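Local structure of gamma-hexachlorocyclohexane dehydrochlorinase (Novosphingobium barchaimii LL02, 5KVB) at residues N68-V71 against W72-H76. The protein probably catalyses two successive dehydrochlorinations of the pollutant lindane (gamma-hexachlorocyclohexane), yielding a tetrachlorocyclohexadiene by way of pentachlorocyclohexene. Sequence-based numbering, arbitrary orientation.
Sequences NNVV and WPRWH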
loop_
_atom_site.group_PDB
_atom_site.type_symbol
_atom_site.label_atom_id
_atom_site.label_comp_id
_atom_site.label_asym_id
_atom_site.label_seq_id
_atom_site.Cartn_x
_atom_site.Cartn_y
_atom_site.Cartn_z
ATOM N N ASN A 68 -12.748 -12.340 18.131
ATOM C CA ASN A 68 -12.621 -13.640 18.808
ATOM C C ASN A 68 -13.766 -14.622 18.548
ATOM O O ASN A 68 -13.546 -15.842 18.537
ATOM C CB ASN A 68 -12.483 -13.448 20.320
ATOM C CG ASN A 68 -11.057 -13.181 20.744
ATOM O OD1 ASN A 68 -10.208 -14.072 20.718
ATOM N ND2 ASN A 68 -10.785 -11.951 21.149
ATOM N N ASN A 69 -14.976 -14.105 18.348
ATOM C CA ASN A 69 -16.163 -14.961 18.274
ATOM C C ASN A 69 -16.743 -15.142 16.869
ATOM O O ASN A 69 -17.341 -16.176 16.575
ATOM C CB ASN A 69 -17.252 -14.412 19.204
ATOM C CG ASN A 69 -16.833 -14.426 20.662
ATOM O OD1 ASN A 69 -16.350 -15.435 21.175
ATOM N ND2 ASN A 69 -17.008 -13.297 21.332
ATOM N N VAL A 70 -16.578 -14.145 16.008
ATOM C CA VAL A 70 -17.129 -14.220 14.659
ATOM C C VAL A 70 -16.036 -14.406 13.607
ATOM O O VAL A 70 -16.118 -15.320 12.792
ATOM C CB VAL A 70 -17.962 -12.964 14.307
ATOM C CG1 VAL A 70 -18.561 -13.094 12.919
ATOM C CG2 VAL A 70 -19.056 -12.736 15.338
ATOM N N VAL A 71 -15.009 -13.559 13.620
ATOM C CA VAL A 71 -14.053 -13.560 12.514
ATOM C C VAL A 71 -12.962 -14.622 12.638
ATOM O O VAL A 71 -12.858 -15.492 11.766
ATOM C CB VAL A 71 -13.390 -12.181 12.352
ATOM C CG1 VAL A 71 -12.408 -12.207 11.193
ATOM C CG2 VAL A 71 -14.458 -11.118 12.121
ATOM N N TRP A 72 -12.154 -14.566 13.693
ATOM C CA TRP A 72 -11.003 -15.469 13.807
ATOM C C TRP A 72 -11.377 -16.965 13.754
ATOM O O TRP A 72 -10.665 -17.739 13.120
ATOM C CB TRP A 72 -10.184 -15.168 15.079
ATOM C CG TRP A 72 -9.422 -13.827 15.036
ATOM C CD1 TRP A 72 -9.119 -13.098 13.922
ATOM C CD2 TRP A 72 -8.879 -13.092 16.149
ATOM N NE1 TRP A 72 -8.429 -11.960 14.268
ATOM C CE2 TRP A 72 -8.272 -11.931 15.629
ATOM C CE3 TRP A 72 -8.856 -13.299 17.533
ATOM C CZ2 TRP A 72 -7.639 -10.985 16.440
ATOM C CZ3 TRP A 72 -8.226 -12.357 18.338
ATOM C CH2 TRP A 72 -7.629 -11.216 17.788
ATOM N N PRO A 73 -12.495 -17.385 14.385
ATOM C CA PRO A 73 -12.799 -18.824 14.249
ATOM C C PRO A 73 -13.099 -19.270 12.816
ATOM O O PRO A 73 -12.992 -20.472 12.528
ATOM C CB PRO A 73 -14.041 -19.009 15.127
ATOM C CG PRO A 73 -14.012 -17.888 16.090
ATOM C CD PRO A 73 -13.395 -16.727 15.349
ATOM N N ARG A 74 -13.469 -18.345 11.936
ATOM C CA ARG A 74 -13.785 -18.700 10.555
ATOM C C ARG A 74 -12.545 -18.892 9.687
ATOM O O ARG A 74 -12.652 -19.431 8.594
ATOM C CB ARG A 74 -14.665 -17.637 9.899
ATOM C CG ARG A 74 -16.077 -17.510 10.435
ATOM C CD ARG A 74 -16.720 -16.273 9.821
ATOM N NE ARG A 74 -18.132 -16.129 10.158
ATOM C CZ ARG A 74 -18.869 -15.076 9.820
ATOM N NH1 ARG A 74 -18.323 -14.073 9.144
ATOM N NH2 ARG A 74 -20.149 -15.022 10.162
ATOM N N TRP A 75 -11.386 -18.427 10.158
ATOM C CA TRP A 75 -10.168 -18.421 9.344
ATOM C C TRP A 75 -8.976 -19.097 10.033
ATOM O O TRP A 75 -8.735 -18.904 11.234
ATOM C CB TRP A 75 -9.772 -16.972 8.983
ATOM C CG TRP A 75 -10.803 -16.172 8.232
ATOM C CD1 TRP A 75 -11.838 -15.461 8.768
ATOM C CD2 TRP A 75 -10.877 -15.976 6.810
ATOM N NE1 TRP A 75 -12.551 -14.839 7.772
ATOM C CE2 TRP A 75 -11.986 -15.143 6.561
ATOM C CE3 TRP A 75 -10.113 -16.426 5.727
ATOM C CZ2 TRP A 75 -12.355 -14.751 5.272
ATOM C CZ3 TRP A 75 -10.480 -16.035 4.444
ATOM C CH2 TRP A 75 -11.595 -15.207 4.230
ATOM N N HIS A 76 -8.221 -19.887 9.274
ATOM C CA HIS A 76 -6.937 -20.383 9.757
ATOM C C HIS A 76 -5.974 -19.212 9.925
ATOM O O HIS A 76 -5.245 -19.127 10.918
ATOM C CB HIS A 76 -6.332 -21.421 8.799
ATOM C CG HIS A 76 -7.091 -22.712 8.732
ATOM N ND1 HIS A 76 -7.273 -23.531 9.826
ATOM C CD2 HIS A 76 -7.688 -23.338 7.691
ATOM C CE1 HIS A 76 -7.965 -24.598 9.465
ATOM N NE2 HIS A 76 -8.228 -24.507 8.174
HETATM O O HOH W 1 -18.286 -16.931 12.857
#
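The Arg74 guanidinium meets Val70, and the indole rings of Trp75 and Trp72 meet Val71 and Asn68, where residues 72-74 link helix 59-71 to strand 75-89 of the SnoaL-like (NTF2) fold. Val70 CG1 sits over the centre of one face of the Arg74 guanidinium, 3.7 Å from CZ. The indole of Trp75 presents its edge to Val71 O, with CD1 3.2 Å away and the oxygen in the ring plane. Asn68 OD1 likewise lies at the edge of the Trp72 ring, 3.5 Å from CZ3, the amide and indole planes standing 81° apart. Trp72 NE1 is hydrogen-bonded to Val31 O, and its ring makes a cation-pi contact with Arg34. Asn68 ND2 hydrogen-bonds to Glu36 OE2 and Leu64 O, so an alanine at Asn68 would probably leave Glu36 without this donor and open a gap beside the Trp72 edge. Pro73, which has no N-H to give, instead packs CG 3.2 Å from Asn68 O. Val71 O accepts a hydrogen bond from the backbone N of Arg74 at 2.9 Å. The side chains of Val71 and Trp72 lie near His80 and Asp32, respectively, the probable active-site residues. Arg74 runs extended from CG to NE (chi2 171°, chi3 174°) alongside Val70, bringing CD to 3.2 Å from Val70 O; a water donates to that same oxygen at 2.7 Å and weakly accepts from Arg74 NE.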